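Local structure of WipB (Legionella pneumophila, 5NNY) at residues 203-214 with 295-306. The protein is a translocated Ser/Thr phosphatase effector that targets the host lysosomal nutrient-sensing machinery, represented here by its phosphatase domain. Residues are numbered along the deposited sequence; the frame is centred on the assembly and turned at random.
Sequences EIKVFSHAGIGL and RTSKKFKITFIH
V206 is held to strand 301-306 by both its backbone groups: its N donates to T303 O at 2.9 Å and its O accepts from I305 N at 2.9 Å. I204 is gripped the same way, its N donating to K301 O and its O accepting from T303 N, and S208 N reaches I305 O. The two short strands run parallel, with 21° between their directions. On the face carrying I204, V206, I302 and F304, the side chains of neighbouring pairs lie alongside one another. I302 has CG1 anti to the backbone N (chi1 -180°), which carries CD1 to within 3.7 Å of V206 CG2 and 3.9 Å of L214 CD2. The F304 ring is sandwiched: I212 O sits over one face, offset toward the rim, and I302 CG1 lies over the opposite face, while CZ points at the turn into the helix, 3.8 Å from L214 N. Further along, G211 CA lies almost on the normal of the H306 ring, 3.6 Å from its centroid, a CH-pi contact that sets G211 over the imidazole face. On the face of F207 and I305, I305 CD1 is 3.5 Å from F207 CE2, the two side chains lying side by side. In the loop, H209 ND1 donates to I94 O and the side chain touches D10, D96 and S127, consistent with the loop-borne histidine of calcineurin-like phosphoesterases. Strand 301-306 forms one edge of the sheet, strand 190-198 runs antiparallel on the other side of 203-208, and L236 of helix 233-253 covers L214, F300 and I302.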
loop_
_atom_site.group_PDB
_atom_site.type_symbol
_atom_site.label_atom_id
_atom_site.label_comp_id
_atom_site.label_asym_id
_atom_site.label_seq_id
_atom_site.Cartn_x
_atom_site.Cartn_y
_atom_site.Cartn_z
ATOM N N GLU A 203 12.881 1.162 24.038
ATOM C CA GLU A 203 12.557 2.155 23.023
ATOM C C GLU A 203 11.866 1.477 21.850
ATOM O O GLU A 203 12.194 0.339 21.501
ATOM C CB GLU A 203 13.830 2.893 22.566
ATOM C CG GLU A 203 13.614 4.011 21.554
ATOM C CD GLU A 203 13.699 3.538 20.098
ATOM O OE1 GLU A 203 14.048 2.357 19.850
ATOM O OE2 GLU A 203 13.411 4.359 19.194
ATOM N N ILE A 204 10.910 2.177 21.240
ATOM C CA ILE A 204 10.186 1.631 20.094
ATOM C C ILE A 204 9.941 2.741 19.078
ATOM O O ILE A 204 9.684 3.894 19.444
ATOM C CB ILE A 204 8.880 0.947 20.541
ATOM C CG1 ILE A 204 8.225 0.193 19.374
ATOM C CG2 ILE A 204 7.913 1.968 21.186
ATOM C CD1 ILE A 204 6.947 -0.522 19.775
ATOM N N LYS A 205 10.106 2.405 17.797
ATOM C CA LYS A 205 9.745 3.279 16.691
ATOM C C LYS A 205 8.476 2.703 16.077
ATOM O O LYS A 205 8.475 1.542 15.662
ATOM C CB LYS A 205 10.843 3.348 15.632
ATOM C CG LYS A 205 12.202 3.796 16.125
ATOM C CD LYS A 205 13.179 3.924 14.957
ATOM C CE LYS A 205 14.612 3.671 15.415
ATOM N NZ LYS A 205 15.611 4.092 14.386
ATOM N N VAL A 206 7.409 3.496 16.026
ATOM C CA VAL A 206 6.123 3.064 15.471
ATOM C C VAL A 206 5.975 3.674 14.083
ATOM O O VAL A 206 6.176 4.882 13.908
ATOM C CB VAL A 206 4.947 3.452 16.387
ATOM C CG1 VAL A 206 3.603 3.280 15.669
ATOM C CG2 VAL A 206 4.975 2.585 17.649
ATOM N N PHE A 207 5.641 2.836 13.098
ATOM C CA PHE A 207 5.462 3.248 11.709
ATOM C C PHE A 207 3.988 3.206 11.346
ATOM O O PHE A 207 3.270 2.274 11.713
ATOM C CB PHE A 207 6.241 2.356 10.732
ATOM C CG PHE A 207 7.746 2.401 10.916
ATOM C CD1 PHE A 207 8.373 1.547 11.802
ATOM C CD2 PHE A 207 8.518 3.286 10.185
ATOM C CE1 PHE A 207 9.756 1.581 11.968
ATOM C CE2 PHE A 207 9.898 3.329 10.339
ATOM C CZ PHE A 207 10.517 2.477 11.233
ATOM N N SER A 208 3.549 4.223 10.620
ATOM C CA SER A 208 2.177 4.282 10.147
ATOM C C SER A 208 2.197 5.132 8.894
ATOM O O SER A 208 3.161 5.851 8.638
ATOM C CB SER A 208 1.230 4.869 11.201
ATOM O OG SER A 208 1.607 6.198 11.542
ATOM N N HIS A 209 1.138 5.009 8.089
ATOM C CA HIS A 209 1.069 5.831 6.888
ATOM C C HIS A 209 0.939 7.318 7.228
ATOM O O HIS A 209 1.557 8.171 6.573
ATOM C CB HIS A 209 -0.103 5.377 6.008
ATOM C CG HIS A 209 -0.422 6.348 4.918
ATOM N ND1 HIS A 209 0.420 6.564 3.847
ATOM C CD2 HIS A 209 -1.467 7.185 4.749
ATOM C CE1 HIS A 209 -0.108 7.478 3.050
ATOM N NE2 HIS A 209 -1.252 7.868 3.575
ATOM N N ALA A 210 0.155 7.650 8.253
ATOM C CA ALA A 210 -0.166 9.026 8.610
ATOM C C ALA A 210 0.101 9.244 10.093
ATOM O O ALA A 210 0.362 8.301 10.839
ATOM C CB ALA A 210 -1.636 9.360 8.290
ATOM N N GLY A 211 -0.001 10.499 10.527
ATOM C CA GLY A 211 0.345 10.833 11.906
ATOM C C GLY A 211 -0.688 10.320 12.900
ATOM O O GLY A 211 -1.876 10.662 12.821
ATOM N N ILE A 212 -0.236 9.521 13.865
ATOM C CA ILE A 212 -1.078 8.980 14.921
ATOM C C ILE A 212 -0.361 9.148 16.254
ATOM O O ILE A 212 0.783 9.609 16.321
ATOM C CB ILE A 212 -1.402 7.498 14.701
ATOM C CG1 ILE A 212 -0.087 6.703 14.705
ATOM C CG2 ILE A 212 -2.186 7.309 13.381
ATOM C CD1 ILE A 212 -0.263 5.202 14.864
ATOM N N GLY A 213 -1.038 8.725 17.316
ATOM C CA GLY A 213 -0.434 8.708 18.632
ATOM C C GLY A 213 -0.755 7.406 19.322
ATOM O O GLY A 213 -1.374 6.520 18.719
ATOM N N LEU A 214 -0.348 7.277 20.590
ATOM C CA LEU A 214 -0.759 6.125 21.390
ATOM C C LEU A 214 -2.275 6.012 21.507
ATOM O O LEU A 214 -2.798 4.908 21.703
ATOM C CB LEU A 214 -0.133 6.205 22.788
ATOM C CG LEU A 214 1.389 6.171 22.873
ATOM C CD1 LEU A 214 1.854 6.439 24.319
ATOM C CD2 LEU A 214 1.918 4.833 22.396
ATOM N N ARG A 295 1.555 11.339 22.539
ATOM C CA ARG A 295 2.788 10.964 21.865
ATOM C C ARG A 295 3.940 10.667 22.808
ATOM O O ARG A 295 5.032 10.337 22.336
ATOM C CB ARG A 295 3.200 12.052 20.861
ATOM C CG ARG A 295 2.427 11.945 19.539
ATOM C CD ARG A 295 3.094 12.709 18.412
ATOM N NE ARG A 295 2.772 12.125 17.115
ATOM C CZ ARG A 295 3.670 11.850 16.178
ATOM N NH1 ARG A 295 3.284 11.311 15.031
ATOM N NH2 ARG A 295 4.951 12.131 16.381
ATOM N N THR A 296 3.728 10.760 24.118
ATOM C CA THR A 296 4.748 10.445 25.107
ATOM C C THR A 296 4.155 9.487 26.129
ATOM O O THR A 296 2.986 9.617 26.499
ATOM C CB THR A 296 5.239 11.722 25.811
ATOM O OG1 THR A 296 5.658 12.669 24.823
ATOM C CG2 THR A 296 6.406 11.414 26.727
ATOM N N SER A 297 4.954 8.517 26.565
ATOM C CA SER A 297 4.627 7.689 27.718
ATOM C C SER A 297 5.769 7.762 28.720
ATOM O O SER A 297 6.941 7.801 28.340
ATOM C CB SER A 297 4.400 6.235 27.347
ATOM O OG SER A 297 4.054 5.502 28.515
ATOM N N LYS A 298 5.425 7.746 30.009
ATOM C CA LYS A 298 6.496 7.712 30.996
ATOM C C LYS A 298 7.143 6.343 31.085
ATOM O O LYS A 298 8.251 6.229 31.624
ATOM C CB LYS A 298 5.979 8.156 32.367
ATOM C CG LYS A 298 5.065 7.190 33.082
ATOM C CD LYS A 298 4.546 7.837 34.362
ATOM C CE LYS A 298 3.662 6.896 35.152
ATOM N NZ LYS A 298 2.480 6.468 34.351
ATOM N N LYS A 299 6.521 5.319 30.491
ATOM C CA LYS A 299 6.981 3.952 30.677
ATOM C C LYS A 299 7.941 3.469 29.595
ATOM O O LYS A 299 8.463 2.363 29.718
ATOM C CB LYS A 299 5.774 3.015 30.756
ATOM C CG LYS A 299 4.614 3.634 31.531
ATOM C CD LYS A 299 3.421 2.700 31.628
ATOM C CE LYS A 299 2.165 3.460 32.054
ATOM N NZ LYS A 299 1.001 2.550 32.247
ATOM N N PHE A 300 8.197 4.260 28.560
ATOM C CA PHE A 300 9.152 3.889 27.520
ATOM C C PHE A 300 9.372 5.105 26.630
ATOM O O PHE A 300 8.636 6.094 26.705
ATOM C CB PHE A 300 8.660 2.695 26.693
ATOM C CG PHE A 300 7.281 2.895 26.124
ATOM C CD1 PHE A 300 7.111 3.510 24.893
ATOM C CD2 PHE A 300 6.156 2.513 26.840
ATOM C CE1 PHE A 300 5.851 3.744 24.396
ATOM C CE2 PHE A 300 4.888 2.724 26.335
ATOM C CZ PHE A 300 4.734 3.343 25.107
ATOM N N LYS A 301 10.398 5.018 25.789
ATOM C CA LYS A 301 10.662 6.006 24.751
ATOM C C LYS A 301 10.014 5.550 23.451
ATOM O O LYS A 301 10.047 4.365 23.125
ATOM C CB LYS A 301 12.162 6.189 24.530
ATOM C CG LYS A 301 12.872 6.771 25.739
ATOM C CD LYS A 301 14.374 6.733 25.599
ATOM C CE LYS A 301 15.007 7.252 26.881
ATOM N NZ LYS A 301 16.472 7.010 26.962
ATOM N N ILE A 302 9.438 6.493 22.712
ATOM C CA ILE A 302 8.787 6.174 21.442
ATOM C C ILE A 302 9.086 7.290 20.451
ATOM O O ILE A 302 9.105 8.474 20.814
ATOM C CB ILE A 302 7.266 5.957 21.621
ATOM C CG1 ILE A 302 6.575 5.613 20.288
ATOM C CG2 ILE A 302 6.612 7.166 22.247
ATOM C CD1 ILE A 302 5.258 4.931 20.482
ATOM N N THR A 303 9.357 6.910 19.202
ATOM C CA THR A 303 9.364 7.855 18.094
ATOM C C THR A 303 8.329 7.379 17.085
ATOM O O THR A 303 8.192 6.179 16.858
ATOM C CB THR A 303 10.751 7.955 17.438
ATOM O OG1 THR A 303 11.160 6.657 17.006
ATOM C CG2 THR A 303 11.793 8.469 18.419
ATOM N N PHE A 304 7.565 8.313 16.530
ATOM C CA PHE A 304 6.604 8.005 15.480
ATOM C C PHE A 304 7.192 8.412 14.135
ATOM O O PHE A 304 7.758 9.500 14.008
ATOM C CB PHE A 304 5.272 8.722 15.720
ATOM C CG PHE A 304 4.519 8.224 16.914
ATOM C CD1 PHE A 304 3.645 7.158 16.806
ATOM C CD2 PHE A 304 4.695 8.821 18.157
ATOM C CE1 PHE A 304 2.946 6.703 17.908
ATOM C CE2 PHE A 304 4.007 8.368 19.258
ATOM C CZ PHE A 304 3.119 7.327 19.142
ATOM N N ILE A 305 7.048 7.537 13.139
ATOM C CA ILE A 305 7.540 7.750 11.781
ATOM C C ILE A 305 6.381 7.525 10.826
ATOM O O ILE A 305 5.791 6.442 10.811
ATOM C CB ILE A 305 8.692 6.790 11.429
ATOM C CG1 ILE A 305 9.935 7.081 12.280
ATOM C CG2 ILE A 305 8.987 6.838 9.929
ATOM C CD1 ILE A 305 11.067 6.097 12.042
ATOM N N HIS A 306 6.072 8.526 10.013
ATOM C CA HIS A 306 4.927 8.409 9.120
ATOM C C HIS A 306 5.155 9.318 7.923
ATOM O O HIS A 306 6.074 10.138 7.907
ATOM C CB HIS A 306 3.635 8.769 9.858
ATOM C CG HIS A 306 3.723 10.068 10.596
ATOM N ND1 HIS A 306 3.581 11.285 9.970
ATOM C CD2 HIS A 306 3.980 10.340 11.896
ATOM C CE1 HIS A 306 3.727 12.253 10.856
ATOM N NE2 HIS A 306 3.953 11.707 12.035
#